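Local structure of elongation factor G (Thermus thermophilus, 2DY1) at residues P452-A464 against K522-K534. The protein binds GTP and a magnesium ion and probably works as a GTPase elongation factor in the translocation step of protein synthesis. Sequence-based numbering, arbitrary orientation.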
loop_
_atom_site.group_PDB
_atom_site.type_symbol
_atom_site.label_atom_id
_atom_site.label_comp_id
_atom_site.label_asym_id
_atom_site.label_seq_id
_atom_site.Cartn_x
_atom_site.Cartn_y
_atom_site.Cartn_z
ATOM N N PRO A 452 2.387 1.410 -20.777
ATOM C CA PRO A 452 3.831 1.516 -21.024
ATOM C C PRO A 452 4.278 0.724 -22.244
ATOM O O PRO A 452 3.715 -0.329 -22.558
ATOM C CB PRO A 452 4.454 0.925 -19.754
ATOM C CG PRO A 452 3.404 1.219 -18.681
ATOM C CD PRO A 452 2.107 0.914 -19.418
ATOM N N LYS A 453 5.311 1.233 -22.902
ATOM C CA LYS A 453 5.900 0.551 -24.052
ATOM C C LYS A 453 6.628 -0.687 -23.531
ATOM O O LYS A 453 7.195 -0.664 -22.443
ATOM C CB LYS A 453 6.892 1.476 -24.744
ATOM C CG LYS A 453 6.245 2.653 -25.424
ATOM C CD LYS A 453 7.291 3.558 -26.020
ATOM C CE LYS A 453 6.663 4.732 -26.741
ATOM N NZ LYS A 453 7.717 5.623 -27.300
ATOM N N VAL A 454 6.610 -1.766 -24.307
ATOM C CA VAL A 454 7.272 -3.000 -23.905
ATOM C C VAL A 454 8.758 -2.910 -24.218
ATOM O O VAL A 454 9.151 -2.464 -25.294
ATOM C CB VAL A 454 6.680 -4.218 -24.648
ATOM C CG1 VAL A 454 7.481 -5.476 -24.341
ATOM C CG2 VAL A 454 5.229 -4.416 -24.226
ATOM N N PRO A 455 9.604 -3.312 -23.266
ATOM C CA PRO A 455 11.049 -3.258 -23.495
ATOM C C PRO A 455 11.555 -4.457 -24.303
ATOM O O PRO A 455 12.176 -5.377 -23.761
ATOM C CB PRO A 455 11.616 -3.211 -22.079
ATOM C CG PRO A 455 10.642 -4.058 -21.322
ATOM C CD PRO A 455 9.306 -3.587 -21.850
ATOM N N TYR A 456 11.268 -4.443 -25.599
ATOM C CA TYR A 456 11.717 -5.510 -26.488
ATOM C C TYR A 456 13.237 -5.477 -26.547
ATOM O O TYR A 456 13.869 -4.464 -26.249
ATOM C CB TYR A 456 11.164 -5.305 -27.900
ATOM C CG TYR A 456 9.678 -5.510 -28.007
ATOM C CD1 TYR A 456 9.124 -6.786 -27.929
ATOM C CD2 TYR A 456 8.820 -4.424 -28.153
ATOM C CE1 TYR A 456 7.736 -6.976 -27.994
ATOM C CE2 TYR A 456 7.439 -4.602 -28.215
ATOM C CZ TYR A 456 6.908 -5.874 -28.133
ATOM O OH TYR A 456 5.540 -6.036 -28.168
ATOM N N ARG A 457 13.827 -6.600 -26.922
ATOM C CA ARG A 457 15.270 -6.665 -27.039
ATOM C C ARG A 457 15.591 -7.477 -28.271
ATOM O O ARG A 457 14.686 -7.881 -29.002
ATOM C CB ARG A 457 15.881 -7.278 -25.782
ATOM C CG ARG A 457 15.692 -6.348 -24.594
ATOM C CD ARG A 457 16.563 -6.679 -23.419
ATOM N NE ARG A 457 16.300 -5.745 -22.331
ATOM C CZ ARG A 457 16.574 -6.011 -21.065
ATOM N NH1 ARG A 457 17.127 -7.172 -20.751
ATOM N NH2 ARG A 457 16.247 -5.147 -20.113
ATOM N N GLU A 458 16.878 -7.689 -28.518
ATOM C CA GLU A 458 17.293 -8.448 -29.687
ATOM C C GLU A 458 18.441 -9.367 -29.325
ATOM O O GLU A 458 19.083 -9.188 -28.300
ATOM C CB GLU A 458 17.769 -7.496 -30.789
ATOM C CG GLU A 458 16.697 -6.556 -31.310
ATOM C CD GLU A 458 17.235 -5.566 -32.325
ATOM O OE1 GLU A 458 18.221 -5.902 -33.021
ATOM O OE2 GLU A 458 16.664 -4.461 -32.442
ATOM N N THR A 459 18.681 -10.363 -30.171
ATOM C CA THR A 459 19.795 -11.274 -29.966
ATOM C C THR A 459 20.175 -11.866 -31.315
ATOM O O THR A 459 19.618 -11.473 -32.349
ATOM C CB THR A 459 19.469 -12.390 -28.946
ATOM O OG1 THR A 459 20.692 -13.039 -28.558
ATOM C CG2 THR A 459 18.511 -13.422 -29.537
ATOM N N ILE A 460 21.130 -12.788 -31.315
ATOM C CA ILE A 460 21.576 -13.398 -32.563
ATOM C C ILE A 460 21.410 -14.914 -32.565
ATOM O O ILE A 460 21.456 -15.550 -31.516
ATOM C CB ILE A 460 23.052 -13.052 -32.848
ATOM C CG1 ILE A 460 23.919 -13.368 -31.630
ATOM C CG2 ILE A 460 23.184 -11.582 -33.212
ATOM C CD1 ILE A 460 25.433 -13.177 -31.883
ATOM N N LYS A 461 21.239 -15.490 -33.756
ATOM C CA LYS A 461 21.049 -16.930 -33.880
ATOM C C LYS A 461 22.232 -17.702 -34.470
ATOM O O LYS A 461 22.294 -18.931 -34.356
ATOM C CB LYS A 461 19.792 -17.217 -34.702
ATOM C CG LYS A 461 18.480 -17.014 -33.942
ATOM C CD LYS A 461 17.301 -17.517 -34.766
ATOM C CE LYS A 461 16.016 -17.574 -33.951
ATOM N NZ LYS A 461 14.867 -18.087 -34.757
ATOM N N LYS A 462 23.168 -16.996 -35.094
ATOM C CA LYS A 462 24.328 -17.670 -35.662
ATOM C C LYS A 462 25.617 -16.889 -35.464
ATOM O O LYS A 462 25.611 -15.673 -35.241
ATOM C CB LYS A 462 24.115 -17.963 -37.153
ATOM C CG LYS A 462 24.109 -16.750 -38.064
ATOM C CD LYS A 462 23.912 -17.181 -39.523
ATOM C CE LYS A 462 23.919 -15.993 -40.472
ATOM N NZ LYS A 462 23.801 -16.401 -41.903
ATOM N N VAL A 463 26.729 -17.612 -35.523
ATOM C CA VAL A 463 28.039 -17.011 -35.345
ATOM C C VAL A 463 28.408 -16.194 -36.570
ATOM O O VAL A 463 28.041 -16.540 -37.694
ATOM C CB VAL A 463 29.119 -18.087 -35.139
ATOM C CG1 VAL A 463 30.488 -17.427 -35.002
ATOM C CG2 VAL A 463 28.805 -18.915 -33.901
ATOM N N ALA A 464 29.135 -15.105 -36.345
ATOM C CA ALA A 464 29.598 -14.254 -37.424
ATOM C C ALA A 464 30.813 -13.474 -36.940
ATOM O O ALA A 464 31.016 -13.306 -35.739
ATOM C CB ALA A 464 28.485 -13.300 -37.868
ATOM N N LYS A 522 21.527 -0.442 -29.223
ATOM C CA LYS A 522 20.600 -0.331 -30.338
ATOM C C LYS A 522 20.841 -1.392 -31.410
ATOM O O LYS A 522 21.659 -1.203 -32.307
ATOM C CB LYS A 522 20.700 1.062 -30.954
ATOM C CG LYS A 522 20.176 2.164 -30.048
ATOM C CD LYS A 522 20.231 3.522 -30.733
ATOM C CE LYS A 522 19.606 4.606 -29.860
ATOM N NZ LYS A 522 19.680 5.953 -30.499
ATOM N N GLY A 523 20.108 -2.497 -31.316
ATOM C CA GLY A 523 20.249 -3.586 -32.267
ATOM C C GLY A 523 19.902 -3.255 -33.706
ATOM O O GLY A 523 19.131 -2.331 -33.983
ATOM N N VAL A 524 20.458 -4.035 -34.628
ATOM C CA VAL A 524 20.228 -3.813 -36.051
ATOM C C VAL A 524 18.854 -4.241 -36.557
ATOM O O VAL A 524 18.414 -3.778 -37.610
ATOM C CB VAL A 524 21.308 -4.533 -36.912
ATOM C CG1 VAL A 524 22.688 -4.024 -36.542
ATOM C CG2 VAL A 524 21.224 -6.030 -36.714
ATOM N N LEU A 525 18.171 -5.116 -35.828
ATOM C CA LEU A 525 16.866 -5.592 -36.279
ATOM C C LEU A 525 15.770 -4.540 -36.171
ATOM O O LEU A 525 15.050 -4.281 -37.136
ATOM C CB LEU A 525 16.451 -6.848 -35.505
ATOM C CG LEU A 525 15.184 -7.551 -36.008
ATOM C CD1 LEU A 525 15.231 -7.677 -37.531
ATOM C CD2 LEU A 525 15.067 -8.925 -35.357
ATOM N N ALA A 526 15.645 -3.929 -35.001
ATOM C CA ALA A 526 14.616 -2.922 -34.796
ATOM C C ALA A 526 15.038 -1.863 -33.784
ATOM O O ALA A 526 14.196 -1.176 -33.209
ATOM C CB ALA A 526 13.324 -3.600 -34.352
ATOM N N GLY A 527 16.342 -1.751 -33.552
ATOM C CA GLY A 527 16.858 -0.748 -32.630
ATOM C C GLY A 527 16.699 -0.949 -31.123
ATOM O O GLY A 527 16.864 0.001 -30.358
ATOM N N PHE A 528 16.409 -2.169 -30.687
ATOM C CA PHE A 528 16.251 -2.450 -29.256
ATOM C C PHE A 528 17.575 -2.957 -28.667
ATOM O O PHE A 528 18.448 -3.398 -29.418
ATOM C CB PHE A 528 15.172 -3.511 -29.053
ATOM C CG PHE A 528 13.790 -3.047 -29.412
ATOM C CD1 PHE A 528 13.113 -3.596 -30.491
ATOM C CD2 PHE A 528 13.149 -2.086 -28.639
ATOM C CE1 PHE A 528 11.809 -3.201 -30.795
ATOM C CE2 PHE A 528 11.846 -1.684 -28.934
ATOM C CZ PHE A 528 11.177 -2.243 -30.011
ATOM N N PRO A 529 17.746 -2.890 -27.327
ATOM C CA PRO A 529 18.996 -3.368 -26.714
ATOM C C PRO A 529 19.266 -4.815 -27.099
ATOM O O PRO A 529 18.339 -5.627 -27.159
ATOM C CB PRO A 529 18.734 -3.215 -25.214
ATOM C CG PRO A 529 17.815 -2.018 -25.164
ATOM C CD PRO A 529 16.852 -2.332 -26.292
ATOM N N VAL A 530 20.536 -5.137 -27.352
ATOM C CA VAL A 530 20.916 -6.491 -27.751
ATOM C C VAL A 530 21.481 -7.271 -26.578
ATOM O O VAL A 530 22.227 -6.729 -25.760
ATOM C CB VAL A 530 21.984 -6.472 -28.882
ATOM C CG1 VAL A 530 22.184 -7.881 -29.436
ATOM C CG2 VAL A 530 21.557 -5.511 -29.985
ATOM N N MET A 531 21.113 -8.542 -26.498
ATOM C CA MET A 531 21.577 -9.412 -25.434
ATOM C C MET A 531 21.847 -10.818 -25.975
ATOM O O MET A 531 21.681 -11.091 -27.164
ATOM C CB MET A 531 20.525 -9.495 -24.315
ATOM C CG MET A 531 19.162 -10.024 -24.762
ATOM S SD MET A 531 17.974 -10.234 -23.381
ATOM C CE MET A 531 18.679 -9.169 -22.212
ATOM N N GLY A 532 22.276 -11.698 -25.083
ATOM C CA GLY A 532 22.529 -13.071 -25.470
ATOM C C GLY A 532 23.638 -13.295 -26.484
ATOM O O GLY A 532 23.463 -14.054 -27.439
ATOM N N PHE A 533 24.779 -12.639 -26.290
ATOM C CA PHE A 533 25.907 -12.836 -27.201
ATOM C C PHE A 533 27.231 -12.748 -26.481
ATOM O O PHE A 533 27.358 -12.065 -25.461
ATOM C CB PHE A 533 25.915 -11.800 -28.333
ATOM C CG PHE A 533 26.139 -10.391 -27.876
ATOM C CD1 PHE A 533 25.060 -9.553 -27.586
ATOM C CD2 PHE A 533 27.432 -9.888 -27.720
ATOM C CE1 PHE A 533 25.266 -8.244 -27.154
ATOM C CE2 PHE A 533 27.646 -8.583 -27.287
ATOM C CZ PHE A 533 26.560 -7.753 -27.002
ATOM N N LYS A 534 28.216 -13.446 -27.036
ATOM C CA LYS A 534 29.567 -13.422 -26.515
ATOM C C LYS A 534 30.315 -12.635 -27.580
ATOM O O LYS A 534 30.142 -12.892 -28.775
ATOM C CB LYS A 534 30.137 -14.839 -26.403
ATOM C CG LYS A 534 31.560 -14.884 -25.860
ATOM C CD LYS A 534 32.094 -16.316 -25.794
ATOM C CE LYS A 534 31.267 -17.186 -24.856
ATOM N NZ LYS A 534 31.825 -18.565 -24.734
#
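E458 and V530 form a single parallel beta bridge, E458 N donating to P529 O (2.9 Å) and M531 N to E458 O (2.8 Å). From this bridge the extended E458 side chain reaches into the 523-528 turn, a place suited to a long acid because backbone N-H groups converge there. E458 OE1 accepts from L525 N (2.9 Å) on the syn side, though well out of the carboxylate plane, while OE2 takes A526 N and F528 N from opposite faces of that plane, so three bonds fix its rotation. Glycine fits at G523, since a CB would collide with OE1. A leucine in place of E458 would probably leave the amides of L525, A526 and F528 without their acceptor and the turn less firmly held. F528 offers a flat ring to Y456, whose CB sits over its centre in a CH-pi contact (3.5 Å to the centroid). T459 suits its place by its hydroxyl: swung away from its own N (chi1 -166°), OG1 donates to M531 O (2.6 Å). Within domain IV, the bridge ties segment 522-534 to strand 457-460, which pairs antiparallel with strand 569-583 through R457 and T459. M564 of helix 549-566 packs on E458 and V530, and R661 of helix 651-663 makes a cation-pi contact with F528.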